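PDB 2Z4T: beta-galactoside alpha-2,6-sialyltransferase from Photobacterium sp., which probably transfers sialic acid from a CMP-activated donor to galactose-containing acceptors such as lactose, making an alpha-2,6 linkage. Local coordinates for residues Asn49-Lys54 and Val97-Glu102; Val79-Leu84 and Leu110-Pro115; Arg147-Gly152 and Leu164-Phe169; Asn289-Arg294 and Ser314-Gln319. All blocks are in the same frame, centred on the assembly; numbering follows the deposited sequence. Where two conformers were deposited one is given.

Contact 1: residues Asn49-Lys54 and Val97-Glu102; sequences NISFTK and VSNKGE
Phe52 and Ser98 face each other as an antiparallel, non-hydrogen-bonded pair, their CA atoms 4.1 Å apart, where strand 52-61 starts beside the end of strand 88-98. Thr53 N bonds to Val97 O at 2.8 Å, and on the other side of the pair Ser51 O turns toward Asn99. That carbonyl takes two donors from one residue: Asn99 N at 2.7 Å and, through a weak, strongly bent bond, Asn99 ND2 at 2.8 Å. In Asn99, chi1 of 58° puts CG between the backbone N and the carbonyl carbon, within 3.6 Å of Ser51 O. Ser98 uses the same kind of rotamer to turn OG into its own loop, where it accepts from Lys100 N, an ST turn, and from Glu102 N at 2.9 Å. Its CB is left to meet Ile50 CD1 at 3.6 Å. The Phe52 ring lies with an edge at the other backbone, CD1 being 3.6 Å from Val97 O, close to the ring plane. Beyond the two segments, Phe94 meets this ring edge-to-face, and Tyr104 touches Ile50, Phe52 and Ser98. At this outer tip of the immunoglobulin-like domain, polar bonds do most of the joining: the Ser98 hydroxyl and the backbone bond from Ser98 N to Glu102 O shape the turn, while Thr53 N on Val97 O and the Asn99 donors on Ser51 O tie it to its neighbour.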
loop_
_atom_site.group_PDB
_atom_site.type_symbol
_atom_site.label_atom_id
_atom_site.label_comp_id
_atom_site.label_asym_id
_atom_site.label_seq_id
_atom_site.Cartn_x
_atom_site.Cartn_y
_atom_site.Cartn_z
ATOM N N ASN A 49 -24.812 19.747 32.800
ATOM C CA ASN A 49 -24.946 20.548 34.062
ATOM C C ASN A 49 -24.884 20.022 35.517
ATOM O O ASN A 49 -25.257 18.875 35.768
ATOM C CB ASN A 49 -26.253 21.361 33.945
ATOM C CG ASN A 49 -27.440 20.503 33.500
ATOM O OD1 ASN A 49 -27.875 20.575 32.344
ATOM N ND2 ASN A 49 -27.949 19.669 34.408
ATOM N N ILE A 50 -24.413 20.838 36.488
ATOM C CA ILE A 50 -23.429 21.979 36.383
ATOM C C ILE A 50 -23.790 23.411 35.856
ATOM O O ILE A 50 -23.963 23.620 34.658
ATOM C CB ILE A 50 -22.012 21.513 35.907
ATOM C CG1 ILE A 50 -20.934 22.385 36.558
ATOM C CG2 ILE A 50 -21.903 21.431 34.364
ATOM C CD1 ILE A 50 -20.927 22.306 38.073
ATOM N N SER A 51 -23.797 24.389 36.768
ATOM C CA SER A 51 -24.103 25.795 36.457
ATOM C C SER A 51 -23.117 26.774 37.146
ATOM O O SER A 51 -22.918 26.700 38.365
ATOM C CB SER A 51 -25.548 26.107 36.887
ATOM O OG SER A 51 -25.949 27.424 36.540
ATOM N N PHE A 52 -22.523 27.697 36.381
ATOM C CA PHE A 52 -21.430 28.538 36.895
ATOM C C PHE A 52 -21.814 29.960 37.284
ATOM O O PHE A 52 -22.490 30.646 36.547
ATOM C CB PHE A 52 -20.261 28.570 35.908
ATOM C CG PHE A 52 -19.483 27.285 35.849
ATOM C CD1 PHE A 52 -18.510 27.003 36.801
ATOM C CD2 PHE A 52 -19.725 26.353 34.844
ATOM C CE1 PHE A 52 -17.799 25.810 36.753
ATOM C CE2 PHE A 52 -19.009 25.158 34.787
ATOM C CZ PHE A 52 -18.048 24.886 35.741
ATOM N N THR A 53 -21.341 30.394 38.441
ATOM C CA THR A 53 -21.547 31.750 38.923
ATOM C C THR A 53 -20.565 32.761 38.286
ATOM O O THR A 53 -20.982 33.775 37.727
ATOM C CB THR A 53 -21.392 31.782 40.458
ATOM O OG1 THR A 53 -22.328 30.875 41.048
ATOM C CG2 THR A 53 -21.620 33.183 41.011
ATOM N N LYS A 54 -19.267 32.488 38.459
ATOM C CA LYS A 54 -18.130 33.180 37.853
ATOM C C LYS A 54 -17.792 32.060 36.865
ATOM O O LYS A 54 -17.971 30.902 37.236
ATOM C CB LYS A 54 -17.099 33.452 38.938
ATOM C CG LYS A 54 -17.557 34.529 39.927
ATOM C CD LYS A 54 -16.868 34.476 41.311
ATOM C CE LYS A 54 -15.468 35.147 41.337
ATOM N NZ LYS A 54 -15.375 36.613 40.960
ATOM N N VAL A 97 -16.512 28.720 39.273
ATOM C CA VAL A 97 -17.165 28.418 40.527
ATOM C C VAL A 97 -18.624 28.096 40.237
ATOM O O VAL A 97 -19.351 28.920 39.697
ATOM C CB VAL A 97 -17.082 29.584 41.510
ATOM C CG1 VAL A 97 -17.690 29.169 42.868
ATOM C CG2 VAL A 97 -15.641 30.028 41.675
ATOM N N SER A 98 -19.049 26.891 40.575
ATOM C CA SER A 98 -20.433 26.513 40.339
ATOM C C SER A 98 -21.371 27.272 41.282
ATOM O O SER A 98 -20.935 28.022 42.172
ATOM C CB SER A 98 -20.628 24.998 40.455
ATOM O OG SER A 98 -20.448 24.553 41.789
ATOM N N ASN A 99 -22.668 27.101 41.066
ATOM C CA ASN A 99 -23.655 27.667 41.981
ATOM C C ASN A 99 -23.663 26.922 43.338
ATOM O O ASN A 99 -24.337 27.341 44.280
ATOM C CB ASN A 99 -25.043 27.712 41.321
ATOM C CG ASN A 99 -25.536 26.338 40.858
ATOM O OD1 ASN A 99 -26.709 26.028 41.040
ATOM N ND2 ASN A 99 -24.660 25.516 40.262
ATOM N N LYS A 100 -22.828 25.879 43.431
ATOM C CA LYS A 100 -22.822 24.925 44.541
ATOM C C LYS A 100 -21.873 25.065 45.772
ATOM O O LYS A 100 -21.896 24.163 46.586
ATOM C CB LYS A 100 -22.732 23.497 43.996
ATOM C CG LYS A 100 -23.850 23.119 43.019
ATOM C CD LYS A 100 -24.855 22.150 43.634
ATOM C CE LYS A 100 -24.485 20.690 43.335
ATOM N NZ LYS A 100 -25.353 19.754 44.097
ATOM N N GLY A 101 -20.990 26.059 45.928
ATOM C CA GLY A 101 -20.255 26.754 44.889
ATOM C C GLY A 101 -18.882 26.089 44.894
ATOM O O GLY A 101 -17.989 26.464 45.657
ATOM N N GLU A 102 -18.742 25.074 44.051
ATOM C CA GLU A 102 -17.527 24.287 43.915
ATOM C C GLU A 102 -16.540 24.952 42.938
ATOM O O GLU A 102 -16.963 25.670 42.022
ATOM C CB GLU A 102 -17.927 22.936 43.349
ATOM C CG GLU A 102 -17.435 21.739 44.115
ATOM C CD GLU A 102 -18.522 20.693 44.217
ATOM O OE1 GLU A 102 -18.297 19.522 43.836
ATOM O OE2 GLU A 102 -19.624 21.074 44.654
#

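Contact 2: residues Val79-Leu84 and Leu110-Pro115; sequences VVAPRL and LNVVAP
Within the immunoglobulin-like beta-sandwich, Val112 meets Ala81, Pro82 and Leu84 between the two sheets, and Val79 meets Leu110. No hydrogen bond joins the two segments; the contact is apolar throughout. The CG1 of Val112, anti to the backbone N (chi1 -173°), touches Leu84 CD1 at 3.6 Å and Ala81 CB at 4.1 Å, while its other methyl, CG2, comes within 4.2 Å of Pro82 CD. The Leu84 and Val112 side chains cross at about a right angle, and CD1 of the leucine rests against both CG1 and CB of the valine. At the start of both segments, Val79 CG2 and Leu110 CD1 meet methyl to methyl at 4.0 Å. The CB atoms of Val79, Ala81 and Leu84 all point toward residues 110-115, whereas those of Val80 and Arg83 point away. Strand 77-80 pairs with strand 39-42, and Val79 bonds through its backbone to Val40. Strand 103-122 lies in the larger sheet, where the backbones of Leu110 and Val112 bond to Tyr90 and Glu88, and that of Asn111 to Lys32. Tyr90 of strand 88-98 also touches Pro82 and Leu84, Ile34 of strand 26-35 touches Ala81 and Leu110, and Ala114 and Pro115 lean on strand 194-201.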
loop_
_atom_site.group_PDB
_atom_site.type_symbol
_atom_site.label_atom_id
_atom_site.label_comp_id
_atom_site.label_asym_id
_atom_site.label_seq_id
_atom_site.Cartn_x
_atom_site.Cartn_y
_atom_site.Cartn_z
ATOM N N VAL A 79 -12.268 28.912 19.769
ATOM C CA VAL A 79 -11.116 29.559 19.134
ATOM C C VAL A 79 -10.805 28.999 17.755
ATOM O O VAL A 79 -11.109 27.848 17.444
ATOM C CB VAL A 79 -9.821 29.474 19.987
ATOM C CG1 VAL A 79 -9.824 30.554 21.047
ATOM C CG2 VAL A 79 -9.648 28.104 20.619
ATOM N N VAL A 80 -10.175 29.828 16.945
ATOM C CA VAL A 80 -9.722 29.447 15.628
ATOM C C VAL A 80 -8.204 29.360 15.733
ATOM O O VAL A 80 -7.568 30.290 16.233
ATOM C CB VAL A 80 -10.142 30.520 14.589
ATOM C CG1 VAL A 80 -9.731 30.118 13.193
ATOM C CG2 VAL A 80 -11.664 30.745 14.649
ATOM N N ALA A 81 -7.622 28.243 15.304
ATOM C CA ALA A 81 -6.175 28.087 15.300
ATOM C C ALA A 81 -5.603 29.134 14.363
ATOM O O ALA A 81 -6.231 29.446 13.356
ATOM C CB ALA A 81 -5.811 26.703 14.821
ATOM N N PRO A 82 -4.415 29.687 14.680
ATOM C CA PRO A 82 -3.853 30.761 13.863
ATOM C C PRO A 82 -3.212 30.213 12.592
ATOM O O PRO A 82 -3.109 28.986 12.434
ATOM C CB PRO A 82 -2.774 31.357 14.764
ATOM C CG PRO A 82 -2.321 30.240 15.597
ATOM C CD PRO A 82 -3.519 29.319 15.789
ATOM N N ARG A 83 -2.817 31.115 11.692
ATOM C CA ARG A 83 -1.994 30.771 10.547
ATOM C C ARG A 83 -0.554 30.855 11.015
ATOM O O ARG A 83 -0.145 31.864 11.580
ATOM C CB ARG A 83 -2.220 31.758 9.411
ATOM C CG ARG A 83 -3.597 31.699 8.848
ATOM C CD ARG A 83 -3.718 32.515 7.600
ATOM N NE ARG A 83 -3.971 33.926 7.877
ATOM C CZ ARG A 83 -4.011 34.865 6.933
ATOM N NH1 ARG A 83 -3.813 34.545 5.651
ATOM N NH2 ARG A 83 -4.241 36.130 7.269
ATOM N N LEU A 84 0.220 29.796 10.787
ATOM C CA LEU A 84 1.579 29.738 11.330
ATOM C C LEU A 84 2.604 29.381 10.279
ATOM O O LEU A 84 2.254 28.900 9.201
ATOM C CB LEU A 84 1.665 28.720 12.471
ATOM C CG LEU A 84 0.752 28.907 13.671
ATOM C CD1 LEU A 84 0.799 27.646 14.541
ATOM C CD2 LEU A 84 1.162 30.177 14.450
ATOM N N LEU A 110 -3.568 23.107 23.044
ATOM C CA LEU A 110 -3.802 22.907 21.628
ATOM C C LEU A 110 -2.448 22.849 20.924
ATOM O O LEU A 110 -1.691 23.833 20.917
ATOM C CB LEU A 110 -4.706 24.009 21.056
ATOM C CG LEU A 110 -6.070 24.210 21.746
ATOM C CD1 LEU A 110 -6.901 25.289 21.069
ATOM C CD2 LEU A 110 -6.882 22.932 21.791
ATOM N N ASN A 111 -2.137 21.671 20.376
ATOM C CA ASN A 111 -0.993 21.488 19.500
ATOM C C ASN A 111 -1.448 21.856 18.095
ATOM O O ASN A 111 -2.229 21.107 17.460
ATOM C CB ASN A 111 -0.492 20.030 19.538
ATOM C CG ASN A 111 -0.483 19.439 20.964
ATOM O OD1 ASN A 111 0.286 19.886 21.831
ATOM N ND2 ASN A 111 -1.346 18.431 21.211
ATOM N N VAL A 112 -1.000 23.021 17.631
ATOM C CA VAL A 112 -1.292 23.479 16.273
ATOM C C VAL A 112 -0.187 23.018 15.309
ATOM O O VAL A 112 0.997 23.322 15.503
ATOM C CB VAL A 112 -1.498 25.028 16.165
ATOM C CG1 VAL A 112 -1.957 25.390 14.752
ATOM C CG2 VAL A 112 -2.524 25.543 17.202
ATOM N N VAL A 113 -0.583 22.271 14.282
ATOM C CA VAL A 113 0.387 21.656 13.361
ATOM C C VAL A 113 -0.023 22.003 11.938
ATOM O O VAL A 113 -1.209 22.281 11.688
ATOM C CB VAL A 113 0.448 20.116 13.541
ATOM C CG1 VAL A 113 0.790 19.736 15.020
ATOM C CG2 VAL A 113 -0.884 19.466 13.113
ATOM N N ALA A 114 0.936 22.007 11.015
ATOM C CA ALA A 114 0.622 22.263 9.606
ATOM C C ALA A 114 -0.477 21.324 9.077
ATOM O O ALA A 114 -0.480 20.125 9.395
ATOM C CB ALA A 114 1.868 22.136 8.753
ATOM N N PRO A 115 -1.429 21.867 8.296
ATOM C CA PRO A 115 -2.343 21.017 7.529
ATOM C C PRO A 115 -1.514 20.073 6.652
ATOM O O PRO A 115 -0.492 20.477 6.073
ATOM C CB PRO A 115 -3.085 22.015 6.639
ATOM C CG PRO A 115 -3.008 23.318 7.387
ATOM C CD PRO A 115 -1.690 23.307 8.093
#

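Contact 3: residues Arg147-Gly152 and Leu164-Phe169; sequences RYIAWG and LNITSF
Leu164 O, at the end of helix 158-164, receives Arg147 NH1 at 2.8 Å; the oxygen lies in the guanidinium plane, but the donor stands above the plane of the carbonyl. Arg147 extends from CG to NE, and its NE forms a salt bridge with Glu118. Asn165, with positive phi, closes the helix in a Schellman motif, and its O accepts from Arg147 N. Ile166 then pairs with Arg147 in parallel register and packs CG2 on Ile149 CD1 at 3.6 Å. Thr167 comes next: its N bonds to Arg147 O at 2.7 Å, its O takes Ile149 N, and its side chain runs beside Tyr148, pointing the same way. Ser168 puts OG 2.7 Å from a water that accepts from Trp151 N. Phe169 N bonds to Ile149 O, and the ring offers CE2 to one face of Tyr148, an edge-to-face pair with centroids 5.5 Å apart and planes at 61°. These are the two parallel strands of a right-handed beta-alpha-beta unit, a usual building block of GT-B domains. Strand 146-151 is held on its other side by strand 103-122 and leads into Gly152, part of a magnesium site. Helix 126-141 lies against Arg147 and Trp151, whose NE1 bonds to Gln131, while helix 178-190 packs on Tyr148 and Phe169.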
loop_
_atom_site.group_PDB
_atom_site.type_symbol
_atom_site.label_atom_id
_atom_site.label_comp_id
_atom_site.label_asym_id
_atom_site.label_seq_id
_atom_site.Cartn_x
_atom_site.Cartn_y
_atom_site.Cartn_z
ATOM N N ARG A 147 -6.363 12.049 3.865
ATOM C CA ARG A 147 -5.844 10.972 3.030
ATOM C C ARG A 147 -6.684 10.753 1.788
ATOM O O ARG A 147 -7.902 10.594 1.859
ATOM C CB ARG A 147 -5.695 9.689 3.841
ATOM C CG ARG A 147 -4.805 9.881 5.031
ATOM C CD ARG A 147 -4.487 8.573 5.756
ATOM N NE ARG A 147 -3.625 8.903 6.879
ATOM C CZ ARG A 147 -4.073 9.297 8.070
ATOM N NH1 ARG A 147 -5.377 9.337 8.309
ATOM N NH2 ARG A 147 -3.205 9.632 9.023
ATOM N N TYR A 148 -6.007 10.763 0.648
ATOM C CA TYR A 148 -6.637 10.582 -0.640
ATOM C C TYR A 148 -6.071 9.316 -1.258
ATOM O O TYR A 148 -4.845 9.151 -1.349
ATOM C CB TYR A 148 -6.313 11.750 -1.569
ATOM C CG TYR A 148 -6.863 13.104 -1.182
ATOM C CD1 TYR A 148 -7.803 13.245 -0.171
ATOM C CD2 TYR A 148 -6.465 14.251 -1.880
ATOM C CE1 TYR A 148 -8.304 14.498 0.173
ATOM C CE2 TYR A 148 -6.963 15.493 -1.562
ATOM C CZ TYR A 148 -7.888 15.613 -0.536
ATOM O OH TYR A 148 -8.378 16.846 -0.208
ATOM N N ILE A 149 -6.965 8.435 -1.690
ATOM C CA ILE A 149 -6.583 7.218 -2.370
ATOM C C ILE A 149 -7.187 7.162 -3.761
ATOM O O ILE A 149 -8.265 7.730 -4.021
ATOM C CB ILE A 149 -7.019 5.962 -1.576
ATOM C CG1 ILE A 149 -8.547 5.833 -1.509
ATOM C CG2 ILE A 149 -6.364 5.947 -0.202
ATOM C CD1 ILE A 149 -9.061 4.570 -0.782
ATOM N N ALA A 150 -6.477 6.501 -4.669
ATOM C CA ALA A 150 -7.070 6.101 -5.930
ATOM C C ALA A 150 -6.577 4.690 -6.125
ATOM O O ALA A 150 -5.441 4.474 -6.570
ATOM C CB ALA A 150 -6.640 7.010 -7.065
ATOM N N TRP A 151 -7.424 3.739 -5.731
ATOM C CA TRP A 151 -7.069 2.311 -5.664
ATOM C C TRP A 151 -7.942 1.500 -6.592
ATOM O O TRP A 151 -9.121 1.806 -6.789
ATOM C CB TRP A 151 -7.265 1.753 -4.250
ATOM C CG TRP A 151 -6.167 2.055 -3.239
ATOM C CD1 TRP A 151 -4.909 2.529 -3.498
ATOM C CD2 TRP A 151 -6.236 1.870 -1.812
ATOM N NE1 TRP A 151 -4.198 2.667 -2.322
ATOM C CE2 TRP A 151 -4.988 2.267 -1.277
ATOM C CE3 TRP A 151 -7.236 1.413 -0.937
ATOM C CZ2 TRP A 151 -4.706 2.213 0.095
ATOM C CZ3 TRP A 151 -6.962 1.367 0.432
ATOM C CH2 TRP A 151 -5.705 1.750 0.933
ATOM N N GLY A 152 -7.383 0.439 -7.141
ATOM C CA GLY A 152 -8.176 -0.460 -7.965
ATOM C C GLY A 152 -8.743 -1.663 -7.238
ATOM O O GLY A 152 -9.845 -2.088 -7.529
ATOM N N LEU A 164 -10.345 6.440 8.844
ATOM C CA LEU A 164 -8.961 6.699 8.445
ATOM C C LEU A 164 -8.795 8.012 7.709
ATOM O O LEU A 164 -7.729 8.280 7.144
ATOM C CB LEU A 164 -8.408 5.545 7.608
ATOM C CG LEU A 164 -8.316 4.210 8.332
ATOM C CD1 LEU A 164 -8.124 3.109 7.338
ATOM C CD2 LEU A 164 -7.180 4.232 9.341
ATOM N N ASN A 165 -9.845 8.834 7.718
ATOM C CA ASN A 165 -9.768 10.151 7.104
ATOM C C ASN A 165 -9.479 10.089 5.598
ATOM O O ASN A 165 -8.760 10.953 5.047
ATOM C CB ASN A 165 -8.644 10.926 7.777
ATOM C CG ASN A 165 -9.135 11.931 8.775
ATOM O OD1 ASN A 165 -8.382 12.813 9.138
ATOM N ND2 ASN A 165 -10.394 11.828 9.212
ATOM N N ILE A 166 -10.019 9.054 4.949
ATOM C CA ILE A 166 -9.814 8.802 3.525
ATOM C C ILE A 166 -10.932 9.435 2.701
ATOM O O ILE A 166 -12.100 9.336 3.067
ATOM C CB ILE A 166 -9.804 7.275 3.224
ATOM C CG1 ILE A 166 -8.504 6.628 3.711
ATOM C CG2 ILE A 166 -9.997 7.010 1.732
ATOM C CD1 ILE A 166 -8.600 5.127 3.910
ATOM N N THR A 167 -10.561 10.091 1.605
ATOM C CA THR A 167 -11.467 10.340 0.490
ATOM C C THR A 167 -10.940 9.509 -0.674
ATOM O O THR A 167 -9.731 9.458 -0.897
ATOM C CB THR A 167 -11.470 11.815 0.066
ATOM O OG1 THR A 167 -11.586 12.650 1.221
ATOM C CG2 THR A 167 -12.612 12.094 -0.891
ATOM N N SER A 168 -11.848 8.884 -1.419
ATOM C CA SER A 168 -11.501 7.953 -2.483
ATOM C C SER A 168 -11.777 8.539 -3.866
ATOM O O SER A 168 -12.728 9.297 -4.041
ATOM C CB SER A 168 -12.334 6.680 -2.317
ATOM O OG SER A 168 -11.961 5.714 -3.283
ATOM N N PHE A 169 -10.978 8.156 -4.856
ATOM C CA PHE A 169 -11.145 8.661 -6.237
ATOM C C PHE A 169 -11.007 7.523 -7.241
ATOM O O PHE A 169 -10.178 6.644 -7.072
ATOM C CB PHE A 169 -10.106 9.746 -6.553
ATOM C CG PHE A 169 -10.233 10.974 -5.701
ATOM C CD1 PHE A 169 -10.850 12.120 -6.210
ATOM C CD2 PHE A 169 -9.745 10.983 -4.385
ATOM C CE1 PHE A 169 -10.981 13.271 -5.432
ATOM C CE2 PHE A 169 -9.869 12.114 -3.585
ATOM C CZ PHE A 169 -10.487 13.278 -4.114
HETATM O O HOH W 1 -10.454 3.418 -8.386
HETATM O O HOH W 2 -10.183 4.575 -5.031
#

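Contact 4: residues Asn289-Arg294 and Ser314-Gln319; sequences NYHFLR and SLKQMQ. With PO4 (phosphate ion), chain I.
In Leu315, chi1 of -177° puts CG anti to the backbone N, and chi2 of 59° then brings CD1 over one face of the Phe292 ring, a CH-pi contact 3.7 Å from the centroid and close to the ring normal. Gln317 also has CG anti to N, and a bend at chi2 (55°) turns CD back toward the other strand. Its NE2 then gives a nearly straight bond to Leu293 O at 3.1 Å, approaching from above the carbonyl plane, and a more bent bond to Met318 O at 3.0 Å, this time on a lone pair. The amide oxygen is taken by Lys295 N, which fixes the rotation of the group. Between the parallel strands, Tyr290 N bonds to Ser314 O, Lys316 N to Tyr290 O at 2.7 Å, Phe292 N to Lys316 O, and Met318 N to Phe292 O. Leu293 CD1 meets Met318 SD at 4.1 Å, and Leu293 also touches Ser450 of the CMP site. A phosphate ion, probably from the crystallisation liquor, receives Gln317 N on O3 at 2.8 Å and is held as well by Lys295 NZ. The chemistry implies an apolar contact of Phe292 with Leu315, a polar outer edge that can take an anion, and a strand end tied by the Gln317 amide as well as by the backbone.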
loop_
_atom_site.group_PDB
_atom_site.type_symbol
_atom_site.label_atom_id
_atom_site.label_comp_id
_atom_site.label_asym_id
_atom_site.label_seq_id
_atom_site.Cartn_x
_atom_site.Cartn_y
_atom_site.Cartn_z
ATOM N N ASN A 289 11.550 7.671 -1.052
ATOM C CA ASN A 289 12.011 6.330 -0.683
ATOM C C ASN A 289 11.488 5.267 -1.649
ATOM O O ASN A 289 10.268 5.197 -1.900
ATOM C CB ASN A 289 11.631 6.000 0.765
ATOM C CG ASN A 289 12.393 6.864 1.772
ATOM O OD1 ASN A 289 11.898 7.899 2.216
ATOM N ND2 ASN A 289 13.621 6.473 2.084
ATOM N N TYR A 290 12.410 4.482 -2.219
ATOM C CA TYR A 290 12.035 3.338 -3.057
ATOM C C TYR A 290 11.992 2.052 -2.227
ATOM O O TYR A 290 13.025 1.565 -1.726
ATOM C CB TYR A 290 12.987 3.148 -4.245
ATOM C CG TYR A 290 12.881 4.215 -5.305
ATOM C CD1 TYR A 290 12.201 3.980 -6.505
ATOM C CD2 TYR A 290 13.467 5.455 -5.117
ATOM C CE1 TYR A 290 12.114 4.967 -7.494
ATOM C CE2 TYR A 290 13.396 6.445 -6.081
ATOM C CZ TYR A 290 12.723 6.202 -7.267
ATOM O OH TYR A 290 12.663 7.209 -8.193
ATOM N N HIS A 291 10.801 1.483 -2.107
ATOM C CA HIS A 291 10.642 0.245 -1.357
ATOM C C HIS A 291 10.627 -0.942 -2.312
ATOM O O HIS A 291 9.597 -1.269 -2.883
ATOM C CB HIS A 291 9.377 0.313 -0.509
ATOM C CG HIS A 291 9.333 1.507 0.387
ATOM N ND1 HIS A 291 8.862 2.734 -0.032
ATOM C CD2 HIS A 291 9.735 1.675 1.666
ATOM C CE1 HIS A 291 8.954 3.599 0.960
ATOM N NE2 HIS A 291 9.489 2.984 1.999
ATOM N N PHE A 292 11.784 -1.562 -2.504
ATOM C CA PHE A 292 11.922 -2.611 -3.492
ATOM C C PHE A 292 11.377 -3.926 -2.964
ATOM O O PHE A 292 11.720 -4.348 -1.853
ATOM C CB PHE A 292 13.399 -2.782 -3.881
ATOM C CG PHE A 292 13.840 -1.958 -5.089
ATOM C CD1 PHE A 292 13.580 -0.600 -5.170
ATOM C CD2 PHE A 292 14.558 -2.556 -6.124
ATOM C CE1 PHE A 292 14.006 0.163 -6.265
ATOM C CE2 PHE A 292 14.986 -1.804 -7.244
ATOM C CZ PHE A 292 14.714 -0.441 -7.308
ATOM N N LEU A 293 10.546 -4.593 -3.760
ATOM C CA LEU A 293 10.133 -5.956 -3.437
ATOM C C LEU A 293 11.346 -6.832 -3.098
ATOM O O LEU A 293 11.308 -7.631 -2.153
ATOM C CB LEU A 293 9.348 -6.570 -4.599
ATOM C CG LEU A 293 8.743 -7.962 -4.435
ATOM C CD1 LEU A 293 7.845 -8.044 -3.211
ATOM C CD2 LEU A 293 7.988 -8.360 -5.695
ATOM N N ARG A 294 12.413 -6.695 -3.875
ATOM C CA ARG A 294 13.650 -7.391 -3.581
ATOM C C ARG A 294 14.817 -6.459 -3.860
ATOM O O ARG A 294 15.359 -6.424 -4.973
ATOM C CB ARG A 294 13.762 -8.682 -4.396
ATOM C CG ARG A 294 12.903 -9.861 -3.880
ATOM C CD ARG A 294 13.424 -10.435 -2.557
ATOM N NE ARG A 294 14.717 -11.106 -2.744
ATOM C CZ ARG A 294 14.868 -12.407 -2.996
ATOM N NH1 ARG A 294 13.800 -13.201 -3.081
ATOM N NH2 ARG A 294 16.082 -12.923 -3.167
ATOM N N SER A 314 18.126 6.260 -0.764
ATOM C CA SER A 314 16.677 6.182 -0.935
ATOM C C SER A 314 16.265 4.750 -1.287
ATOM O O SER A 314 15.081 4.460 -1.478
ATOM C CB SER A 314 16.188 7.144 -2.013
ATOM O OG SER A 314 16.381 8.500 -1.638
ATOM N N LEU A 315 17.235 3.848 -1.376
ATOM C CA LEU A 315 16.935 2.458 -1.711
ATOM C C LEU A 315 16.589 1.678 -0.440
ATOM O O LEU A 315 17.443 1.499 0.436
ATOM C CB LEU A 315 18.098 1.824 -2.473
ATOM C CG LEU A 315 17.957 0.386 -2.970
ATOM C CD1 LEU A 315 16.765 0.247 -3.904
ATOM C CD2 LEU A 315 19.270 -0.122 -3.639
ATOM N N LYS A 316 15.333 1.243 -0.342
ATOM C CA LYS A 316 14.843 0.501 0.832
ATOM C C LYS A 316 14.345 -0.884 0.440
ATOM O O LYS A 316 13.982 -1.118 -0.718
ATOM C CB LYS A 316 13.709 1.276 1.550
ATOM C CG LYS A 316 14.073 2.707 2.010
ATOM C CD LYS A 316 15.310 2.663 2.920
ATOM C CE LYS A 316 15.919 4.043 3.135
ATOM N NZ LYS A 316 15.117 4.836 4.102
ATOM N N GLN A 317 14.351 -1.809 1.395
ATOM C CA GLN A 317 13.722 -3.105 1.209
ATOM C C GLN A 317 12.286 -2.999 1.701
ATOM O O GLN A 317 12.042 -2.546 2.833
ATOM C CB GLN A 317 14.488 -4.192 1.986
ATOM C CG GLN A 317 13.790 -5.565 2.093
ATOM C CD GLN A 317 13.417 -6.162 0.740
ATOM O OE1 GLN A 317 14.248 -6.228 -0.164
ATOM N NE2 GLN A 317 12.154 -6.575 0.590
ATOM N N MET A 318 11.333 -3.403 0.866
ATOM C CA MET A 318 9.923 -3.518 1.297
ATOM C C MET A 318 9.838 -4.343 2.606
ATOM O O MET A 318 10.496 -5.371 2.747
ATOM C CB MET A 318 9.111 -4.163 0.188
ATOM C CG MET A 318 7.645 -3.815 0.153
ATOM S SD MET A 318 6.768 -4.550 -1.270
ATOM C CE MET A 318 7.204 -3.368 -2.544
ATOM N N GLN A 319 9.073 -3.852 3.576
ATOM C CA GLN A 319 8.979 -4.482 4.904
ATOM C C GLN A 319 7.696 -5.301 5.020
ATOM O O GLN A 319 6.679 -4.935 4.417
ATOM C CB GLN A 319 9.025 -3.400 6.009
ATOM C CG GLN A 319 10.340 -2.584 6.059
ATOM C CD GLN A 319 11.563 -3.484 6.253
ATOM O OE1 GLN A 319 12.428 -3.603 5.366
ATOM N NE2 GLN A 319 11.621 -4.156 7.403
HETATM P P PO4 I . 16.307 -1.190 4.266
HETATM O O1 PO4 I . 16.991 -1.149 2.919
HETATM O O2 PO4 I . 16.711 0.050 5.048
HETATM O O3 PO4 I . 14.813 -1.185 4.063
HETATM O O4 PO4 I . 16.748 -2.466 4.961
#

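Overall arrangement
Strand pairing carries one mixed sheet from the immunoglobulin-like domain into the glycosyltransferase domain, and all four contacts reach it. Contact 1 lies at the far tip, with its centre about 60 Å from that of contact 4. Contact 2 joins the two layers of the sandwich about 31 Å from contact 1, centre to centre, and its strand 103-122 runs on to flank strand 146-151 of contact 3, whose centre is about 25 Å away. Contacts 3 and 4, about 23 Å apart between centres, border the catalytic cleft: the Trp151 side chain is about 4 Å from a magnesium ion, and that of Leu293 about 6 Å from bound CMP.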